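Local coordinates for pyridine synthase TbtD (Thermobispora bispora, PDB 5WA4), which probably builds the central pyridine ring of the thiopeptide thiomuracin by a formal [4+2] aza-cycloaddition on a leader-peptide-bearing precursor, at residues E[15-29]-E[78-91]. Sequence-based numbering, arbitrary orientation.
Sequences VDYHAGPMDDLILDG and VVGGYLRARPSPGM
Y82, on helix 78-85, inserts as a knob among D24, L25, D28 and G29 of helix 22-29; the axes of the two short helical segments come within 9.3 Å, their N-to-C directions 135° apart. Its CB points toward helix 22-29 and meets G29 CA at 3.8 Å, where the glycine has no side chain to intervene; CG, anti to the backbone N, extends the ring on between L25 and D28. CD1 touches L25 CD1 and CD2 lies 3.6 Å from D28 CB. L25 CA covers one ring face, 3.9 Å from the centroid and 21° off the normal, a CH-pi contact; R86 CB lies over the opposite face. CE2 approaches D24 O, CE1 the phenol end of the obliquely set Y17 ring. At the tip, Y82 OH and Y17 OH share a 2.6 Å hydrogen bond of undecided direction; R86 O, 2.9 Å from Y17 OH, is an alternative acceptor for the single Y17 proton, and Y82 would then be the donor. R86 turns back, placing NH2 2.8 Å from D24 OD2 in a salt bridge, while R159 of helix 135-159 binds D24 OD1. Beyond the helices, A19 N donates to S88 OG (3.0 Å, 163°), an oxygen also bonded to D120. An aromatic knob, its hydroxyl tied to Y17, thus joins the start of helix 22-35 and the loop from strand 9-16 to the C-terminal end of helix 64-85, and the two arginines would be expected to stabilise D24's negative charge.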
loop_
_atom_site.group_PDB
_atom_site.type_symbol
_atom_site.label_atom_id
_atom_site.label_comp_id
_atom_site.label_asym_id
_atom_site.label_seq_id
_atom_site.Cartn_x
_atom_site.Cartn_y
_atom_site.Cartn_z
ATOM N N VAL E 15 8.662 -12.128 -41.895
ATOM C CA VAL E 15 9.951 -11.954 -42.570
ATOM C C VAL E 15 11.132 -11.798 -41.600
ATOM O O VAL E 15 11.349 -10.706 -41.076
ATOM C CB VAL E 15 9.940 -10.699 -43.464
ATOM C CG1 VAL E 15 11.211 -10.624 -44.301
ATOM C CG2 VAL E 15 8.691 -10.671 -44.322
ATOM N N ASP E 16 11.907 -12.860 -41.379
ATOM C CA ASP E 16 13.081 -12.790 -40.493
ATOM C C ASP E 16 14.276 -12.052 -41.116
ATOM O O ASP E 16 14.664 -12.313 -42.255
ATOM C CB ASP E 16 13.524 -14.196 -40.077
ATOM C CG ASP E 16 12.496 -14.903 -39.208
ATOM O OD1 ASP E 16 11.567 -15.537 -39.762
ATOM O OD2 ASP E 16 12.628 -14.842 -37.973
ATOM N N TYR E 17 14.870 -11.141 -40.357
ATOM C CA TYR E 17 15.979 -10.350 -40.866
ATOM C C TYR E 17 16.788 -9.817 -39.687
ATOM O O TYR E 17 16.802 -8.623 -39.411
ATOM C CB TYR E 17 15.432 -9.232 -41.731
ATOM C CG TYR E 17 16.385 -8.588 -42.704
ATOM C CD1 TYR E 17 17.012 -9.322 -43.708
ATOM C CD2 TYR E 17 16.615 -7.221 -42.647
ATOM C CE1 TYR E 17 17.861 -8.704 -44.605
ATOM C CE2 TYR E 17 17.462 -6.587 -43.535
ATOM C CZ TYR E 17 18.080 -7.322 -44.517
ATOM O OH TYR E 17 18.915 -6.647 -45.391
ATOM N N HIS E 18 17.458 -10.734 -38.999
ATOM C CA HIS E 18 18.046 -10.475 -37.687
ATOM C C HIS E 18 19.022 -9.297 -37.578
ATOM O O HIS E 18 18.792 -8.364 -36.805
ATOM C CB HIS E 18 18.743 -11.747 -37.205
ATOM C CG HIS E 18 17.825 -12.927 -37.124
ATOM N ND1 HIS E 18 18.282 -14.225 -37.073
ATOM C CD2 HIS E 18 16.477 -12.995 -37.078
ATOM C CE1 HIS E 18 17.249 -15.047 -37.001
ATOM N NE2 HIS E 18 16.143 -14.331 -37.000
ATOM N N ALA E 19 20.123 -9.332 -38.319
ATOM C CA ALA E 19 21.161 -8.334 -38.108
ATOM C C ALA E 19 21.306 -7.451 -39.318
ATOM O O ALA E 19 22.206 -6.611 -39.388
ATOM C CB ALA E 19 22.490 -9.000 -37.773
ATOM N N GLY E 20 20.426 -7.652 -40.286
ATOM C CA GLY E 20 20.465 -6.832 -41.483
ATOM C C GLY E 20 19.914 -5.439 -41.244
ATOM O O GLY E 20 19.295 -5.181 -40.208
ATOM N N PRO E 21 20.143 -4.528 -42.198
ATOM C CA PRO E 21 19.540 -3.188 -42.137
ATOM C C PRO E 21 18.020 -3.241 -42.369
ATOM O O PRO E 21 17.565 -3.425 -43.505
ATOM C CB PRO E 21 20.256 -2.422 -43.258
ATOM C CG PRO E 21 20.745 -3.482 -44.196
ATOM C CD PRO E 21 21.022 -4.706 -43.366
ATOM N N MET E 22 17.250 -3.090 -41.290
ATOM C CA MET E 22 15.789 -3.186 -41.345
ATOM C C MET E 22 15.169 -2.065 -42.183
ATOM O O MET E 22 14.295 -2.341 -43.007
ATOM C CB MET E 22 15.211 -3.179 -39.928
ATOM C CG MET E 22 13.721 -3.485 -39.817
ATOM S SD MET E 22 13.234 -5.130 -40.383
ATOM C CE MET E 22 13.902 -6.206 -39.121
ATOM N N ASP E 23 15.625 -0.818 -42.001
ATOM C CA ASP E 23 15.104 0.319 -42.801
ATOM C C ASP E 23 15.224 0.045 -44.312
ATOM O O ASP E 23 14.523 0.659 -45.118
ATOM C CB ASP E 23 15.831 1.645 -42.465
ATOM C CG ASP E 23 15.283 2.342 -41.203
ATOM O OD1 ASP E 23 14.604 1.689 -40.390
ATOM O OD2 ASP E 23 15.559 3.544 -40.989
ATOM N N ASP E 24 16.118 -0.875 -44.691
ATOM C CA ASP E 24 16.371 -1.165 -46.103
ATOM C C ASP E 24 15.425 -2.227 -46.615
ATOM O O ASP E 24 14.937 -2.134 -47.741
ATOM C CB ASP E 24 17.824 -1.615 -46.339
ATOM C CG ASP E 24 18.790 -0.443 -46.547
ATOM O OD1 ASP E 24 18.403 0.583 -47.170
ATOM O OD2 ASP E 24 19.941 -0.568 -46.071
ATOM N N LEU E 25 15.184 -3.243 -45.792
ATOM C CA LEU E 25 14.214 -4.278 -46.130
ATOM C C LEU E 25 12.845 -3.658 -46.348
ATOM O O LEU E 25 12.080 -4.096 -47.209
ATOM C CB LEU E 25 14.146 -5.341 -45.032
ATOM C CG LEU E 25 12.927 -6.275 -45.000
ATOM C CD1 LEU E 25 12.812 -7.137 -46.239
ATOM C CD2 LEU E 25 13.004 -7.149 -43.778
ATOM N N ILE E 26 12.547 -2.634 -45.554
ATOM C CA ILE E 26 11.287 -1.916 -45.670
ATOM C C ILE E 26 11.193 -1.313 -47.065
ATOM O O ILE E 26 10.290 -1.662 -47.833
ATOM C CB ILE E 26 11.146 -0.817 -44.561
ATOM C CG1 ILE E 26 10.715 -1.450 -43.234
ATOM C CG2 ILE E 26 10.150 0.270 -44.953
ATOM C CD1 ILE E 26 10.797 -0.505 -42.066
ATOM N N LEU E 27 12.156 -0.461 -47.407
ATOM C CA LEU E 27 12.096 0.335 -48.628
ATOM C C LEU E 27 12.367 -0.434 -49.925
ATOM O O LEU E 27 11.821 -0.081 -50.964
ATOM C CB LEU E 27 13.085 1.491 -48.523
ATOM C CG LEU E 27 12.858 2.426 -47.342
ATOM C CD1 LEU E 27 13.897 3.541 -47.308
ATOM C CD2 LEU E 27 11.463 2.986 -47.431
ATOM N N ASP E 28 13.214 -1.459 -49.871
ATOM C CA ASP E 28 13.729 -2.104 -51.089
ATOM C C ASP E 28 13.108 -3.467 -51.346
ATOM O O ASP E 28 13.200 -4.007 -52.449
ATOM C CB ASP E 28 15.256 -2.269 -51.022
ATOM C CG ASP E 28 16.000 -0.938 -50.976
ATOM O OD1 ASP E 28 15.375 0.118 -51.234
ATOM O OD2 ASP E 28 17.226 -0.959 -50.694
ATOM N N GLY E 29 12.502 -4.038 -50.313
ATOM C CA GLY E 29 11.841 -5.320 -50.445
ATOM C C GLY E 29 10.349 -5.229 -50.193
ATOM O O GLY E 29 9.553 -5.714 -50.996
ATOM N N VAL E 78 9.296 -10.267 -54.787
ATOM C CA VAL E 78 9.956 -8.991 -54.517
ATOM C C VAL E 78 10.645 -8.967 -53.150
ATOM O O VAL E 78 11.724 -8.389 -53.018
ATOM C CB VAL E 78 8.963 -7.812 -54.588
ATOM C CG1 VAL E 78 9.664 -6.484 -54.270
ATOM C CG2 VAL E 78 8.282 -7.771 -55.939
ATOM N N VAL E 79 10.029 -9.584 -52.137
ATOM C CA VAL E 79 10.653 -9.658 -50.810
ATOM C C VAL E 79 11.733 -10.728 -50.841
ATOM O O VAL E 79 12.872 -10.464 -50.468
ATOM C CB VAL E 79 9.639 -9.957 -49.660
ATOM C CG1 VAL E 79 10.339 -10.001 -48.325
ATOM C CG2 VAL E 79 8.559 -8.903 -49.614
ATOM N N GLY E 80 11.389 -11.925 -51.307
ATOM C CA GLY E 80 12.369 -12.992 -51.456
ATOM C C GLY E 80 13.553 -12.547 -52.305
ATOM O O GLY E 80 14.682 -13.009 -52.110
ATOM N N GLY E 81 13.284 -11.631 -53.238
ATOM C CA GLY E 81 14.305 -11.042 -54.081
ATOM C C GLY E 81 15.273 -10.166 -53.315
ATOM O O GLY E 81 16.471 -10.134 -53.622
ATOM N N TYR E 82 14.763 -9.440 -52.324
ATOM C CA TYR E 82 15.629 -8.646 -51.465
ATOM C C TYR E 82 16.502 -9.565 -50.628
ATOM O O TYR E 82 17.704 -9.326 -50.464
ATOM C CB TYR E 82 14.819 -7.724 -50.559
ATOM C CG TYR E 82 15.665 -6.927 -49.587
ATOM C CD1 TYR E 82 16.067 -7.467 -48.364
ATOM C CD2 TYR E 82 16.065 -5.633 -49.890
ATOM C CE1 TYR E 82 16.842 -6.741 -47.483
ATOM C CE2 TYR E 82 16.845 -4.898 -49.009
ATOM C CZ TYR E 82 17.231 -5.457 -47.811
ATOM O OH TYR E 82 18.000 -4.728 -46.938
ATOM N N LEU E 83 15.885 -10.617 -50.100
ATOM C CA LEU E 83 16.544 -11.530 -49.171
ATOM C C LEU E 83 17.771 -12.189 -49.777
ATOM O O LEU E 83 18.768 -12.398 -49.096
ATOM C CB LEU E 83 15.539 -12.580 -48.683
ATOM C CG LEU E 83 14.821 -12.241 -47.364
ATOM C CD1 LEU E 83 14.301 -10.824 -47.361
ATOM C CD2 LEU E 83 13.642 -13.179 -47.179
ATOM N N ARG E 84 17.700 -12.493 -51.066
ATOM C CA ARG E 84 18.827 -13.086 -51.771
ATOM C C ARG E 84 19.900 -12.025 -52.025
ATOM O O ARG E 84 21.094 -12.285 -51.881
ATOM C CB ARG E 84 18.361 -13.710 -53.085
ATOM C CG ARG E 84 18.719 -15.185 -53.246
ATOM C CD ARG E 84 17.467 -16.075 -53.161
ATOM N NE ARG E 84 16.395 -15.566 -54.016
ATOM C CZ ARG E 84 15.136 -15.996 -53.998
ATOM N NH1 ARG E 84 14.768 -16.987 -53.187
ATOM N NH2 ARG E 84 14.248 -15.448 -54.821
ATOM N N ALA E 85 19.454 -10.821 -52.376
ATOM C CA ALA E 85 20.340 -9.735 -52.784
ATOM C C ALA E 85 21.121 -9.073 -51.637
ATOM O O ALA E 85 22.252 -8.647 -51.837
ATOM C CB ALA E 85 19.535 -8.681 -53.534
ATOM N N ARG E 86 20.516 -8.953 -50.457
ATOM C CA ARG E 86 21.187 -8.327 -49.315
ATOM C C ARG E 86 20.951 -9.091 -48.005
ATOM O O ARG E 86 20.491 -8.508 -47.023
ATOM C CB ARG E 86 20.722 -6.871 -49.145
ATOM C CG ARG E 86 20.935 -5.974 -50.372
ATOM C CD ARG E 86 21.976 -4.870 -50.132
ATOM N NE ARG E 86 21.418 -3.613 -49.629
ATOM C CZ ARG E 86 21.879 -2.964 -48.560
ATOM N NH1 ARG E 86 22.889 -3.467 -47.868
ATOM N NH2 ARG E 86 21.324 -1.822 -48.173
ATOM N N PRO E 87 21.295 -10.389 -47.965
ATOM C CA PRO E 87 20.895 -11.206 -46.812
ATOM C C PRO E 87 21.561 -10.826 -45.496
ATOM O O PRO E 87 22.736 -10.459 -45.454
ATOM C CB PRO E 87 21.306 -12.623 -47.225
ATOM C CG PRO E 87 22.414 -12.422 -48.152
ATOM C CD PRO E 87 22.137 -11.145 -48.903
ATOM N N SER E 88 20.781 -10.934 -44.428
ATOM C CA SER E 88 21.225 -10.635 -43.081
ATOM C C SER E 88 22.309 -11.603 -42.666
ATOM O O SER E 88 22.178 -12.800 -42.915
ATOM C CB SER E 88 20.044 -10.709 -42.112
ATOM O OG SER E 88 20.466 -10.980 -40.785
ATOM N N PRO E 89 23.372 -11.089 -42.016
ATOM C CA PRO E 89 24.512 -11.869 -41.517
ATOM C C PRO E 89 24.070 -12.966 -40.578
ATOM O O PRO E 89 24.352 -14.148 -40.782
ATOM C CB PRO E 89 25.339 -10.850 -40.731
ATOM C CG PRO E 89 24.826 -9.527 -41.141
ATOM C CD PRO E 89 23.402 -9.704 -41.527
ATOM N N GLY E 90 23.365 -12.534 -39.538
ATOM C CA GLY E 90 22.990 -13.393 -38.441
ATOM C C GLY E 90 23.340 -12.703 -37.132
ATOM O O GLY E 90 24.194 -11.808 -37.079
ATOM N N MET E 91 22.646 -13.093 -36.074
ATOM C CA MET E 91 22.995 -12.634 -34.741
ATOM C C MET E 91 24.080 -13.582 -34.231
ATOM O O MET E 91 24.198 -14.702 -34.728
ATOM C CB MET E 91 21.770 -12.639 -33.826
ATOM C CG MET E 91 21.608 -11.388 -32.988
ATOM S SD MET E 91 20.945 -10.016 -33.938
ATOM C CE MET E 91 21.259 -8.644 -32.820
#